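PDB 3RPC: possible metal-dependent hydrolase from Veillonella parvula, which binds two zinc ions and is probably a metal-dependent hydrolase of the metallo-beta-lactamase superfamily, with a substrate that is not established. Local coordinates for residues T5-I10 / K221-H226; D34-F39 / H77-A82; R212-K217 / S251-P256. One frame throughout, in Å; residues are numbered along the deposited sequence.

Contact 1 of 3, residues T5-I10 / K221-H226; sequences TQYTHI and KIIAVH. With ZN (zinc ion), chain F.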
ATOM      1  N   THR A   5      10.090  28.251  -6.514  1.00 30.33           N
ATOM      2  CA  THR A   5       9.597  26.875  -6.544  1.00 26.82           C
ATOM      3  C   THR A   5       9.613  26.317  -7.959  1.00 23.95           C
ATOM      4  O   THR A   5       8.982  26.866  -8.861  1.00 23.85           O
ATOM      5  CB  THR A   5       8.196  26.764  -5.923  1.00 27.18           C
ATOM      6  OG1 THR A   5       8.264  27.206  -4.561  1.00 31.95           O
ATOM      7  CG2 THR A   5       7.701  25.324  -5.962  1.00 22.42           C
ATOM      8  N   GLN A   6      10.343  25.221  -8.142  1.00 19.26           N
ATOM      9  CA  GLN A   6      10.629  24.719  -9.473  1.00 19.73           C
ATOM     10  C   GLN A   6      11.096  23.272  -9.431  1.00 16.79           C
ATOM     11  O   GLN A   6      11.534  22.769  -8.386  1.00 18.39           O
ATOM     12  CB  GLN A   6      11.719  25.573 -10.129  1.00 20.70           C
ATOM     13  CG  GLN A   6      13.042  25.535  -9.374  1.00 21.29           C
ATOM     14  CD  GLN A   6      14.159  26.233 -10.112  1.00 23.99           C
ATOM     15  OE1 GLN A   6      13.981  27.337 -10.627  1.00 24.58           O
ATOM     16  NE2 GLN A   6      15.310  25.580 -10.195  1.00 24.42           N
ATOM     17  N   TYR A   7      11.002  22.617 -10.585  1.00 17.12           N
ATOM     18  CA  TYR A   7      11.539  21.278 -10.759  1.00 16.43           C
ATOM     19  C   TYR A   7      12.536  21.299 -11.908  1.00 16.38           C
ATOM     20  O   TYR A   7      12.190  21.649 -13.037  1.00 18.70           O
ATOM     21  CB  TYR A   7      10.417  20.255 -11.026  1.00 18.54           C
ATOM     22  CG  TYR A   7      10.953  18.873 -11.338  1.00 16.62           C
ATOM     23  CD1 TYR A   7      11.438  18.052 -10.328  1.00 17.98           C
ATOM     24  CD2 TYR A   7      11.005  18.401 -12.645  1.00 17.99           C
ATOM     25  CE1 TYR A   7      11.957  16.800 -10.607  1.00 17.81           C
ATOM     26  CE2 TYR A   7      11.517  17.144 -12.931  1.00 17.33           C
ATOM     27  CZ  TYR A   7      11.993  16.351 -11.909  1.00 16.59           C
ATOM     28  OH  TYR A   7      12.520  15.112 -12.193  1.00 18.95           O
ATOM     29  N   THR A   8      13.780  20.948 -11.616  1.00 16.96           N
ATOM     30  CA  THR A   8      14.782  20.796 -12.653  1.00 18.03           C
ATOM     31  C   THR A   8      14.971  19.320 -12.928  1.00 18.02           C
ATOM     32  O   THR A   8      15.419  18.566 -12.059  1.00 17.18           O
ATOM     33  CB  THR A   8      16.131  21.401 -12.231  1.00 18.83           C
ATOM     34  OG1 THR A   8      15.983  22.816 -12.045  1.00 21.37           O
ATOM     35  CG2 THR A   8      17.172  21.137 -13.303  1.00 20.66           C
ATOM     36  N   HIS A   9      14.615  18.888 -14.131  1.00 15.72           N
ATOM     37  CA  HIS A   9      14.822  17.495 -14.455  1.00 15.13           C
ATOM     38  C   HIS A   9      16.295  17.222 -14.717  1.00 18.02           C
ATOM     39  O   HIS A   9      16.961  18.034 -15.350  1.00 19.60           O
ATOM     40  CB  HIS A   9      14.004  17.043 -15.656  1.00 15.77           C
ATOM     41  CG  HIS A   9      14.005  15.563 -15.788  1.00 15.12           C
ATOM     42  ND1 HIS A   9      13.658  14.747 -14.734  1.00 18.20           N
ATOM     43  CD2 HIS A   9      14.386  14.745 -16.797  1.00 18.40           C
ATOM     44  CE1 HIS A   9      13.795  13.487 -15.098  1.00 19.59           C
ATOM     45  NE2 HIS A   9      14.234  13.458 -16.343  1.00 17.74           N
ATOM     46  N   ILE A  10      16.809  16.097 -14.221  1.00 16.12           N
ATOM     47  CA  ILE A  10      18.218  15.750 -14.452  1.00 16.40           C
ATOM     48  C   ILE A  10      18.335  14.616 -15.477  1.00 16.19           C
ATOM     49  O   ILE A  10      18.794  14.833 -16.597  1.00 16.21           O
ATOM     50  CB  ILE A  10      18.971  15.424 -13.141  1.00 18.30           C
ATOM     51  CG1 ILE A  10      18.907  16.616 -12.179  1.00 20.34           C
ATOM     52  CG2 ILE A  10      20.433  15.060 -13.432  1.00 17.90           C
ATOM     53  CD1 ILE A  10      19.516  17.892 -12.721  1.00 21.79           C
ATOM     54  N   LYS A 221      -0.500  20.404 -13.156  1.00 19.16           N
ATOM     55  CA  LYS A 221       0.622  20.425 -14.081  1.00 19.81           C
ATOM     56  C   LYS A 221       1.275  19.055 -14.002  1.00 16.88           C
ATOM     57  O   LYS A 221       1.837  18.686 -12.968  1.00 19.32           O
ATOM     58  CB  LYS A 221       1.621  21.503 -13.681  1.00 25.39           C
ATOM     59  CG  LYS A 221       2.796  21.621 -14.624  1.00 33.60           C
ATOM     60  CD  LYS A 221       3.019  23.067 -15.036  1.00 48.60           C
ATOM     61  CE  LYS A 221       3.346  23.941 -13.841  1.00 47.76           C
ATOM     62  NZ  LYS A 221       3.275  25.385 -14.185  1.00 51.47           N
ATOM     63  N   ILE A 222       1.170  18.283 -15.072  1.00 15.65           N
ATOM     64  CA  ILE A 222       1.775  16.966 -15.106  1.00 14.46           C
ATOM     65  C   ILE A 222       3.171  17.041 -15.720  1.00 18.37           C
ATOM     66  O   ILE A 222       3.385  17.751 -16.703  1.00 17.49           O
ATOM     67  CB  ILE A 222       0.878  15.998 -15.875  1.00 15.93           C
ATOM     68  CG1 ILE A 222      -0.428  15.820 -15.090  1.00 19.60           C
ATOM     69  CG2 ILE A 222       1.591  14.687 -16.100  1.00 16.94           C
ATOM     70  CD1 ILE A 222      -1.611  15.393 -15.922  1.00 23.96           C
ATOM     71  N   ILE A 223       4.120  16.331 -15.117  1.00 15.37           N
ATOM     72  CA  ILE A 223       5.494  16.311 -15.606  1.00 15.25           C
ATOM     73  C   ILE A 223       5.885  14.856 -15.793  1.00 14.83           C
ATOM     74  O   ILE A 223       5.927  14.101 -14.820  1.00 15.92           O
ATOM     75  CB  ILE A 223       6.459  16.994 -14.599  1.00 14.45           C
ATOM     76  CG1 ILE A 223       6.040  18.452 -14.382  1.00 17.95           C
ATOM     77  CG2 ILE A 223       7.898  16.927 -15.107  1.00 16.96           C
ATOM     78  CD1 ILE A 223       6.845  19.203 -13.303  1.00 17.46           C
ATOM     79  N   ALA A 224       6.147  14.457 -17.039  1.00 13.81           N
ATOM     80  CA  ALA A 224       6.482  13.073 -17.358  1.00 13.83           C
ATOM     81  C   ALA A 224       7.987  12.862 -17.463  1.00 16.03           C
ATOM     82  O   ALA A 224       8.672  13.562 -18.223  1.00 16.55           O
ATOM     83  CB  ALA A 224       5.790  12.642 -18.657  1.00 14.49           C
ATOM     84  N   VAL A 225       8.491  11.895 -16.704  1.00 14.59           N
ATOM     85  CA  VAL A 225       9.924  11.612 -16.644  1.00 14.59           C
ATOM     86  C   VAL A 225      10.199  10.102 -16.685  1.00 14.88           C
ATOM     87  O   VAL A 225       9.320   9.327 -17.072  1.00 14.74           O
ATOM     88  CB  VAL A 225      10.576  12.261 -15.394  1.00 11.71           C
ATOM     89  CG1 VAL A 225      10.400  13.781 -15.439  1.00 16.30           C
ATOM     90  CG2 VAL A 225       9.987  11.688 -14.107  1.00 15.34           C
ATOM     91  N   HIS A 226      11.405   9.689 -16.295  1.00 15.53           N
ATOM     92  CA  HIS A 226      11.809   8.275 -16.286  1.00 13.36           C
ATOM     93  C   HIS A 226      11.915   7.710 -17.708  1.00 13.17           C
ATOM     94  O   HIS A 226      11.551   6.566 -17.972  1.00 15.41           O
ATOM     95  CB  HIS A 226      10.857   7.432 -15.407  1.00 14.07           C
ATOM     96  CG  HIS A 226      11.474   6.176 -14.862  1.00 14.03           C
ATOM     97  ND1 HIS A 226      11.971   5.178 -15.672  1.00 15.54           N
ATOM     98  CD2 HIS A 226      11.655   5.746 -13.587  1.00 14.99           C
ATOM     99  CE1 HIS A 226      12.442   4.195 -14.924  1.00 18.37           C
ATOM    100  NE2 HIS A 226      12.262   4.514 -13.655  1.00 16.39           N
TER
HETATM  101 ZN    ZN F 302      12.765   3.005 -12.044  0.71 16.48          ZN
HETATM  102  O   HOH W   1      13.620   1.082 -11.105  1.00 22.04           O
HETATM  103  O   HOH W   2      11.823   1.253 -13.660  1.00 16.97           O
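Tyr-7 and His-9 on strand 6-10 meet Ile-223 and Val-225 on strand 221-225 in the interior of the beta sandwich that forms the core of the metallo-beta-lactamase fold. The strands belong to the two different sheets, so they face each other across side chains: their axes run 9.7 Å apart, nearly parallel at 15°. The Tyr-7 side chain leaves its strand into this interlayer. With CG anti to the backbone N (chi1 175°), the ring extends from CB along the strand toward His-9. Its CE2 lies 4.2 Å from CG2 of Ile-223 and near CG1 of Val-225, both meeting the ring at a slant. At the tip, Tyr-7 OH reaches the same Val-225 methyl at 4.1 Å and makes a 2.8 Å hydrogen bond to His-9 ND1, a buried polar pair beside the methyls of Ile-223 and Val-225. That bond ties the imidazole to the phenol, with Tyr-7 CZ lying in the plane of the His-9 ring at its edge. Val-225 CG1 lies over one face of the imidazole, toward its CE1-ND1 side, in a CH-pi contact, 3.7 Å from the centroid and 26° off the normal. Ile-188 and Ile-262 continue the apolar surroundings of Tyr-7 and Ile-223. Where strand 221-225 ends, the next residue leaves the interlayer for the metal centre. His-226 joins Asp-76, His-77 and Asp-168 on one zinc ion, and its NE2 sits 2.3 Å from the metal.

Contact 2 of 3, residues D34-F39 / H77-A82; sequences DTYPGF and HWDDTA. With ZN (zinc ion), chain F.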
ATOM      1  N   ASP A  34      26.672   4.564 -20.177  1.00 20.76           N
ATOM      2  CA  ASP A  34      27.064   3.186 -20.490  1.00 20.46           C
ATOM      3  C   ASP A  34      27.846   2.462 -19.393  1.00 24.88           C
ATOM      4  O   ASP A  34      28.490   1.448 -19.645  1.00 27.38           O
ATOM      5  CB  ASP A  34      27.803   3.117 -21.840  1.00 24.99           C
ATOM      6  CG  ASP A  34      26.877   3.348 -23.024  1.00 31.50           C
ATOM      7  OD1 ASP A  34      25.644   3.352 -22.817  1.00 29.08           O
ATOM      8  OD2 ASP A  34      27.373   3.511 -24.160  1.00 31.94           O
ATOM      9  N   THR A  35      27.768   2.972 -18.169  1.00 21.14           N
ATOM     10  CA  THR A  35      28.446   2.341 -17.047  1.00 19.73           C
ATOM     11  C   THR A  35      28.002   0.900 -16.807  1.00 23.88           C
ATOM     12  O   THR A  35      28.781   0.073 -16.338  1.00 23.72           O
ATOM     13  CB  THR A  35      28.296   3.195 -15.760  1.00 19.62           C
ATOM     14  OG1 THR A  35      28.994   4.436 -15.944  1.00 20.79           O
ATOM     15  CG2 THR A  35      28.860   2.473 -14.547  1.00 20.37           C
ATOM     16  N   TYR A  36      26.751   0.592 -17.148  1.00 19.98           N
ATOM     17  CA  TYR A  36      26.173  -0.704 -16.819  1.00 20.82           C
ATOM     18  C   TYR A  36      25.603  -1.410 -18.048  1.00 24.51           C
ATOM     19  O   TYR A  36      25.188  -0.758 -19.003  1.00 24.87           O
ATOM     20  CB  TYR A  36      25.051  -0.530 -15.792  1.00 21.63           C
ATOM     21  CG  TYR A  36      25.511   0.038 -14.475  1.00 23.95           C
ATOM     22  CD1 TYR A  36      26.187  -0.757 -13.560  1.00 25.19           C
ATOM     23  CD2 TYR A  36      25.259   1.365 -14.139  1.00 22.46           C
ATOM     24  CE1 TYR A  36      26.614  -0.250 -12.347  1.00 24.98           C
ATOM     25  CE2 TYR A  36      25.675   1.883 -12.918  1.00 20.25           C
ATOM     26  CZ  TYR A  36      26.357   1.067 -12.034  1.00 25.86           C
ATOM     27  OH  TYR A  36      26.782   1.564 -10.830  1.00 26.02           O
ATOM     28  N   PRO A  37      25.579  -2.750 -18.014  1.00 25.39           N
ATOM     29  CA  PRO A  37      24.839  -3.524 -19.013  1.00 26.21           C
ATOM     30  C   PRO A  37      23.361  -3.287 -18.767  1.00 24.56           C
ATOM     31  O   PRO A  37      23.003  -2.896 -17.663  1.00 24.67           O
ATOM     32  CB  PRO A  37      25.159  -4.979 -18.643  1.00 29.00           C
ATOM     33  CG  PRO A  37      26.284  -4.920 -17.657  1.00 35.82           C
ATOM     34  CD  PRO A  37      26.163  -3.604 -16.969  1.00 26.36           C
ATOM     35  N   GLY A  38      22.513  -3.537 -19.760  1.00 22.50           N
ATOM     36  CA  GLY A  38      21.075  -3.449 -19.553  1.00 22.23           C
ATOM     37  C   GLY A  38      20.616  -4.432 -18.496  1.00 21.06           C
ATOM     38  O   GLY A  38      21.282  -5.451 -18.269  1.00 27.02           O
ATOM     39  N   PHE A  39      19.489  -4.146 -17.845  1.00 20.90           N
ATOM     40  CA  PHE A  39      18.960  -5.029 -16.809  1.00 21.96           C
ATOM     41  C   PHE A  39      18.679  -6.414 -17.384  1.00 25.06           C
ATOM     42  O   PHE A  39      18.046  -6.541 -18.428  1.00 25.48           O
ATOM     43  CB  PHE A  39      17.676  -4.467 -16.190  1.00 24.09           C
ATOM     44  CG  PHE A  39      17.887  -3.244 -15.338  1.00 23.71           C
ATOM     45  CD1 PHE A  39      18.580  -3.327 -14.140  1.00 29.93           C
ATOM     46  CD2 PHE A  39      17.388  -2.014 -15.734  1.00 24.65           C
ATOM     47  CE1 PHE A  39      18.775  -2.202 -13.356  1.00 29.23           C
ATOM     48  CE2 PHE A  39      17.574  -0.885 -14.955  1.00 22.12           C
ATOM     49  CZ  PHE A  39      18.274  -0.976 -13.764  1.00 26.65           C
ATOM     50  N   HIS A  77      17.665   4.519  -9.406  1.00 16.40           N
ATOM     51  CA  HIS A  77      17.227   5.551  -8.463  1.00 13.83           C
ATOM     52  C   HIS A  77      18.252   5.845  -7.363  1.00 16.13           C
ATOM     53  O   HIS A  77      18.081   6.788  -6.599  1.00 16.51           O
ATOM     54  CB  HIS A  77      15.889   5.144  -7.836  1.00 13.90           C
ATOM     55  CG  HIS A  77      14.806   4.989  -8.849  1.00 13.71           C
ATOM     56  ND1 HIS A  77      13.810   5.924  -9.022  1.00 15.61           N
ATOM     57  CD2 HIS A  77      14.601   4.036  -9.786  1.00 14.20           C
ATOM     58  CE1 HIS A  77      13.029   5.545 -10.018  1.00 16.31           C
ATOM     59  NE2 HIS A  77      13.486   4.403 -10.494  1.00 16.27           N
ATOM     60  N   TRP A  78      19.299   5.030  -7.287  1.00 15.64           N
ATOM     61  CA  TRP A  78      20.284   5.131  -6.213  1.00 15.18           C
ATOM     62  C   TRP A  78      21.476   4.277  -6.608  1.00 16.31           C
ATOM     63  O   TRP A  78      21.392   3.045  -6.620  1.00 18.37           O
ATOM     64  CB  TRP A  78      19.700   4.632  -4.881  1.00 15.51           C
ATOM     65  CG  TRP A  78      20.634   4.758  -3.706  1.00 16.10           C
ATOM     66  CD1 TRP A  78      21.234   3.742  -3.018  1.00 17.31           C
ATOM     67  CD2 TRP A  78      21.064   5.972  -3.088  1.00 17.69           C
ATOM     68  NE1 TRP A  78      22.019   4.254  -2.006  1.00 17.24           N
ATOM     69  CE2 TRP A  78      21.931   5.623  -2.032  1.00 18.53           C
ATOM     70  CE3 TRP A  78      20.807   7.324  -3.334  1.00 16.68           C
ATOM     71  CZ2 TRP A  78      22.539   6.582  -1.216  1.00 17.53           C
ATOM     72  CZ3 TRP A  78      21.410   8.275  -2.530  1.00 16.69           C
ATOM     73  CH2 TRP A  78      22.268   7.897  -1.481  1.00 16.79           C
ATOM     74  N   ASP A  79      22.581   4.914  -6.974  1.00 17.01           N
ATOM     75  CA  ASP A  79      23.705   4.138  -7.495  1.00 18.99           C
ATOM     76  C   ASP A  79      25.024   4.466  -6.804  1.00 19.87           C
ATOM     77  O   ASP A  79      25.094   5.392  -5.987  1.00 17.70           O
ATOM     78  CB  ASP A  79      23.820   4.264  -9.029  1.00 17.61           C
ATOM     79  CG  ASP A  79      24.340   5.617  -9.486  1.00 19.03           C
ATOM     80  OD1 ASP A  79      24.178   6.626  -8.758  1.00 16.79           O
ATOM     81  OD2 ASP A  79      24.897   5.661 -10.609  1.00 19.38           O
ATOM     82  N   ASP A  80      26.054   3.687  -7.123  1.00 19.06           N
ATOM     83  CA  ASP A  80      27.375   3.885  -6.530  1.00 18.40           C
ATOM     84  C   ASP A  80      27.894   5.301  -6.740  1.00 16.58           C
ATOM     85  O   ASP A  80      28.480   5.889  -5.833  1.00 19.02           O
ATOM     86  CB  ASP A  80      28.371   2.868  -7.084  1.00 23.03           C
ATOM     87  CG  ASP A  80      28.242   1.507  -6.426  1.00 37.62           C
ATOM     88  OD1 ASP A  80      27.597   1.424  -5.358  1.00 37.05           O
ATOM     89  OD2 ASP A  80      28.796   0.525  -6.969  1.00 41.41           O
ATOM     90  N   THR A  81      27.662   5.856  -7.922  1.00 18.20           N
ATOM     91  CA  THR A  81      28.124   7.211  -8.189  1.00 17.32           C
ATOM     92  C   THR A  81      27.481   8.189  -7.217  1.00 18.20           C
ATOM     93  O   THR A  81      28.153   9.054  -6.659  1.00 19.26           O
ATOM     94  CB  THR A  81      27.844   7.637  -9.627  1.00 17.55           C
ATOM     95  OG1 THR A  81      28.479   6.716 -10.524  1.00 19.44           O
ATOM     96  CG2 THR A  81      28.365   9.046  -9.871  1.00 16.12           C
ATOM     97  N   ALA A  82      26.178   8.040  -6.998  1.00 17.78           N
ATOM     98  CA  ALA A  82      25.490   8.874  -6.022  1.00 17.64           C
ATOM     99  C   ALA A  82      26.061   8.669  -4.626  1.00 20.10           C
ATOM    100  O   ALA A  82      26.332   9.627  -3.914  1.00 18.67           O
ATOM    101  CB  ALA A  82      23.996   8.578  -6.035  1.00 18.11           C
TER
HETATM  102 ZN    ZN F 302      12.765   3.005 -12.044  0.71 16.48          ZN
HETATM  103  O   HOH W   3      27.100   4.144 -10.416  1.00 23.60           O
HETATM  104  O   HOH W   4      25.601   1.074  -8.075  1.00 32.83           O
HETATM  105  O   HOH W   1      13.620   1.082 -11.105  1.00 22.04           O
HETATM  106  O   HOH W   2      11.823   1.253 -13.660  1.00 16.97           O
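The backbones of 34-39 and 77-82 stay far apart, with the CA atoms of Tyr-36 and Asp-79 still 10.8 Å from each other, and the long Tyr-36 side chain bridges most of that distance. Its hydroxyl end arrives at the start of helix 80-85, where OH lies 4.3 Å from CB of Asp-80 and close to CB of Asp-79. Two waters complete the join. Water 3, 2.6 Å from Tyr-36 OH, donates to Asp-79 OD2 at 2.7 Å and accepts from Thr-81 N. Water 4 is bonded to the same hydroxyl and accepts from Asp-80 N at 2.8 Å, so both waters take up N-H groups of the first helical turn. The segment 77-82 opens with His-77, the last residue of the HxHxDH motif of the superfamily (His-72 to His-77), which binds a zinc ion through NE2 at 2.2 Å. His-77 ND1 is hydrogen-bonded to Asp-27 OD2, a second-shell bond that, with the metal bond, would help hold the imidazole in its rotation. Two residues on, Asp-79 is the N-cap of the helix. Its OD1 accepts from Ala-82 N at 3.0 Å, met from above the carboxylate plane, and also from Leu-30 N, which ties the helix start to the loop after strand 22-26. On the other segment, Thr-35 and Tyr-36 both face Met-49 in a classic beta bulge. Thr-35 CG2 lies over one face of the Tyr-36 ring, offset toward its rim, and Asp-79 OD2 approaches the edge of that ring near its plane.

Contact 3 of 3, residues R212-K217 / S251-P256; sequences RMVVRK and SHVAVP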
ATOM      1  N   ARG A 212      -5.042   9.220 -18.264  1.00 14.42           N
ATOM      2  CA  ARG A 212      -5.944   9.046 -17.128  1.00 15.41           C
ATOM      3  C   ARG A 212      -5.695  10.135 -16.098  1.00 15.91           C
ATOM      4  O   ARG A 212      -6.633  10.625 -15.462  1.00 17.81           O
ATOM      5  CB  ARG A 212      -5.767   7.659 -16.499  1.00 17.39           C
ATOM      6  CG  ARG A 212      -6.841   7.296 -15.478  1.00 15.74           C
ATOM      7  CD  ARG A 212      -6.612   5.911 -14.883  1.00 17.25           C
ATOM      8  NE  ARG A 212      -6.513   4.882 -15.923  1.00 19.56           N
ATOM      9  CZ  ARG A 212      -5.398   4.205 -16.187  1.00 29.11           C
ATOM     10  NH1 ARG A 212      -4.297   4.418 -15.467  1.00 27.76           N
ATOM     11  NH2 ARG A 212      -5.382   3.301 -17.156  1.00 34.86           N
HETATM   12  N   MSE A 213      -4.434  10.524 -15.934  1.00 15.33           N
HETATM   13  CA  MSE A 213      -4.111  11.557 -14.956  1.00 15.43           C
HETATM   14  C   MSE A 213      -4.731  12.899 -15.332  1.00 17.03           C
HETATM   15  O   MSE A 213      -5.155  13.672 -14.464  1.00 16.78           O
HETATM   16  CB  MSE A 213      -2.591  11.722 -14.798  1.00 15.76           C
HETATM   17  CG  MSE A 213      -2.166  12.586 -13.612  1.00 16.14           C
HETATM   18 SE   MSE A 213      -2.642  11.717 -11.925  0.69 20.70          SE
HETATM   19  CE  MSE A 213      -1.311  10.344 -11.879  1.00 21.78           C
ATOM     20  N   VAL A 214      -4.769  13.190 -16.628  1.00 16.56           N
ATOM     21  CA  VAL A 214      -5.331  14.443 -17.099  1.00 17.82           C
ATOM     22  C   VAL A 214      -6.838  14.488 -16.846  1.00 18.57           C
ATOM     23  O   VAL A 214      -7.388  15.540 -16.510  1.00 20.56           O
ATOM     24  CB  VAL A 214      -5.015  14.667 -18.589  1.00 18.38           C
ATOM     25  CG1 VAL A 214      -5.841  15.815 -19.145  1.00 23.03           C
ATOM     26  CG2 VAL A 214      -3.513  14.931 -18.772  1.00 19.46           C
ATOM     27  N   VAL A 215      -7.495  13.339 -16.987  1.00 17.85           N
ATOM     28  CA  VAL A 215      -8.917  13.249 -16.681  1.00 21.21           C
ATOM     29  C   VAL A 215      -9.146  13.417 -15.182  1.00 18.66           C
ATOM     30  O   VAL A 215     -10.048  14.146 -14.755  1.00 19.43           O
ATOM     31  CB  VAL A 215      -9.507  11.910 -17.140  1.00 20.97           C
ATOM     32  CG1 VAL A 215     -10.944  11.754 -16.644  1.00 21.06           C
ATOM     33  CG2 VAL A 215      -9.442  11.800 -18.660  1.00 22.03           C
ATOM     34  N   ARG A 216      -8.321  12.757 -14.377  1.00 16.44           N
ATOM     35  CA  ARG A 216      -8.531  12.811 -12.929  1.00 19.05           C
ATOM     36  C   ARG A 216      -8.245  14.189 -12.344  1.00 18.92           C
ATOM     37  O   ARG A 216      -8.969  14.656 -11.466  1.00 19.11           O
ATOM     38  CB  ARG A 216      -7.705  11.747 -12.197  1.00 20.32           C
ATOM     39  CG  ARG A 216      -8.166  11.483 -10.765  1.00 21.35           C
ATOM     40  CD  ARG A 216      -9.461  10.671 -10.718  1.00 20.03           C
ATOM     41  NE  ARG A 216      -9.234   9.285 -11.104  1.00 17.59           N
ATOM     42  CZ  ARG A 216      -9.553   8.767 -12.286  1.00 18.84           C
ATOM     43  NH1 ARG A 216      -9.284   7.498 -12.544  1.00 20.60           N
ATOM     44  NH2 ARG A 216     -10.148   9.517 -13.210  1.00 23.11           N
ATOM     45  N   LYS A 217      -7.202  14.842 -12.852  1.00 17.26           N
ATOM     46  CA  LYS A 217      -6.750  16.121 -12.322  1.00 17.09           C
ATOM     47  C   LYS A 217      -6.549  17.124 -13.449  1.00 18.15           C
ATOM     48  O   LYS A 217      -5.416  17.418 -13.834  1.00 18.85           O
ATOM     49  CB  LYS A 217      -5.447  15.935 -11.538  1.00 18.14           C
ATOM     50  CG  LYS A 217      -5.615  15.103 -10.271  1.00 20.69           C
ATOM     51  CD  LYS A 217      -6.509  15.829  -9.267  1.00 24.73           C
ATOM     52  CE  LYS A 217      -6.613  15.075  -7.958  1.00 26.85           C
ATOM     53  NZ  LYS A 217      -7.675  15.648  -7.080  1.00 26.36           N
ATOM     54  N   SER A 251      -1.119  21.078 -23.141  1.00 17.59           N
ATOM     55  CA  SER A 251      -1.128  22.140 -22.136  1.00 16.73           C
ATOM     56  C   SER A 251      -1.098  21.581 -20.714  1.00 17.98           C
ATOM     57  O   SER A 251      -0.786  22.304 -19.760  1.00 20.77           O
ATOM     58  CB  SER A 251      -2.346  23.045 -22.302  1.00 23.21           C
ATOM     59  OG  SER A 251      -2.273  23.780 -23.511  1.00 31.07           O
ATOM     60  N   HIS A 252      -1.431  20.299 -20.575  1.00 17.01           N
ATOM     61  CA  HIS A 252      -1.504  19.640 -19.271  1.00 18.35           C
ATOM     62  C   HIS A 252      -0.236  18.881 -18.907  1.00 18.44           C
ATOM     63  O   HIS A 252       0.024  18.647 -17.730  1.00 16.27           O
ATOM     64  CB  HIS A 252      -2.661  18.632 -19.243  1.00 15.06           C
ATOM     65  CG  HIS A 252      -4.005  19.244 -19.444  1.00 16.46           C
ATOM     66  ND1 HIS A 252      -4.892  19.457 -18.408  1.00 18.44           N
ATOM     67  CD2 HIS A 252      -4.634  19.659 -20.570  1.00 19.86           C
ATOM     68  CE1 HIS A 252      -6.003  19.990 -18.888  1.00 20.84           C
ATOM     69  NE2 HIS A 252      -5.871  20.124 -20.198  1.00 23.04           N
ATOM     70  N   VAL A 253       0.525  18.466 -19.917  1.00 14.96           N
ATOM     71  CA  VAL A 253       1.629  17.529 -19.720  1.00 15.43           C
ATOM     72  C   VAL A 253       2.949  18.063 -20.261  1.00 18.51           C
ATOM     73  O   VAL A 253       3.082  18.307 -21.469  1.00 20.93           O
ATOM     74  CB  VAL A 253       1.358  16.185 -20.423  1.00 16.07           C
ATOM     75  CG1 VAL A 253       2.504  15.202 -20.141  1.00 17.59           C
ATOM     76  CG2 VAL A 253       0.014  15.606 -19.965  1.00 16.43           C
ATOM     77  N   ALA A 254       3.918  18.234 -19.364  1.00 15.50           N
ATOM     78  CA  ALA A 254       5.269  18.634 -19.752  1.00 17.41           C
ATOM     79  C   ALA A 254       6.143  17.397 -19.893  1.00 18.07           C
ATOM     80  O   ALA A 254       6.007  16.433 -19.132  1.00 16.96           O
ATOM     81  CB  ALA A 254       5.856  19.575 -18.720  1.00 17.22           C
ATOM     82  N   VAL A 255       7.037  17.427 -20.874  1.00 16.13           N
ATOM     83  CA  VAL A 255       8.023  16.370 -21.066  1.00 14.99           C
ATOM     84  C   VAL A 255       9.395  17.037 -21.075  1.00 18.56           C
ATOM     85  O   VAL A 255       9.940  17.344 -22.138  1.00 18.55           O
ATOM     86  CB  VAL A 255       7.795  15.614 -22.389  1.00 15.88           C
ATOM     87  CG1 VAL A 255       8.742  14.432 -22.500  1.00 16.82           C
ATOM     88  CG2 VAL A 255       6.339  15.154 -22.495  1.00 18.03           C
ATOM     89  N   PRO A 256       9.951  17.294 -19.885  1.00 16.70           N
ATOM     90  CA  PRO A 256      11.188  18.086 -19.862  1.00 16.92           C
ATOM     91  C   PRO A 256      12.390  17.332 -20.405  1.00 17.67           C
ATOM     92  O   PRO A 256      12.501  16.119 -20.241  1.00 16.63           O
ATOM     93  CB  PRO A 256      11.390  18.375 -18.372  1.00 15.48           C
ATOM     94  CG  PRO A 256      10.699  17.205 -17.685  1.00 15.45           C
ATOM     95  CD  PRO A 256       9.470  16.973 -18.532  1.00 16.82           C
TER
HETATM   96  O   HOH W   5      -3.915  18.170 -16.075  1.00 18.58           O
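Val-214, on helix 207-216, supplies the tight part of this contact with His-252 and Val-253. Its CG2 methyl lies 3.8 Å from CB of His-252 and equally 3.8 Å from CG2 of Val-253. The other methyl, CG1, stands over one face of the His-252 imidazole in a CH-pi contact, 4.0 Å from the centroid and 17° off the normal. With CG1 anti to the backbone N (chi1 168°), CG2 is set between His-252 CB and the Val-253 side chain. Ile-222 of strand 221-225 and Ile-249 also touch Val-214, which seats helix 207-216 on the sheet; Ile-244 of helix 237-246 packs on Val-253 separately. Both helices belong to the outer helical layer of the alpha-beta-beta-alpha metallo-beta-lactamase fold. Past the helix C-terminus the contact becomes looser and polar. Lys-217 O and His-252 ND1 share water 5, at 2.8 Å from each; the water lies in the imidazole plane. The Lys-217 side chain leads away to a salt bridge with Asp-183. Cohesion here therefore comes from methyl groups against carbon and a ring face, while water supplies a partner for a carbonyl just past the helix and probably helps set the rotation of the His-252 ring.

Contact 1 is the most deeply buried, joining the two sheets of the sandwich, whereas contact 3 seats a helix against the outer face of one of them. They share that sheet: strands 221-225 and 253-254 are neighbours with probable backbone hydrogen bonds, and the helix of contact 3 leans on the strand of contact 1. Contact 2 lies closer to the surface, on the opposite side of the chain's centre from contact 3, and relies on water where the others rely mainly on methyl groups and aromatic rings. Contacts 1 and 2 converge on one zinc ion, through His-226 and His-77, although their centres are 21 Å apart. Contact 3 touches contact 1 but does not reach contact 2.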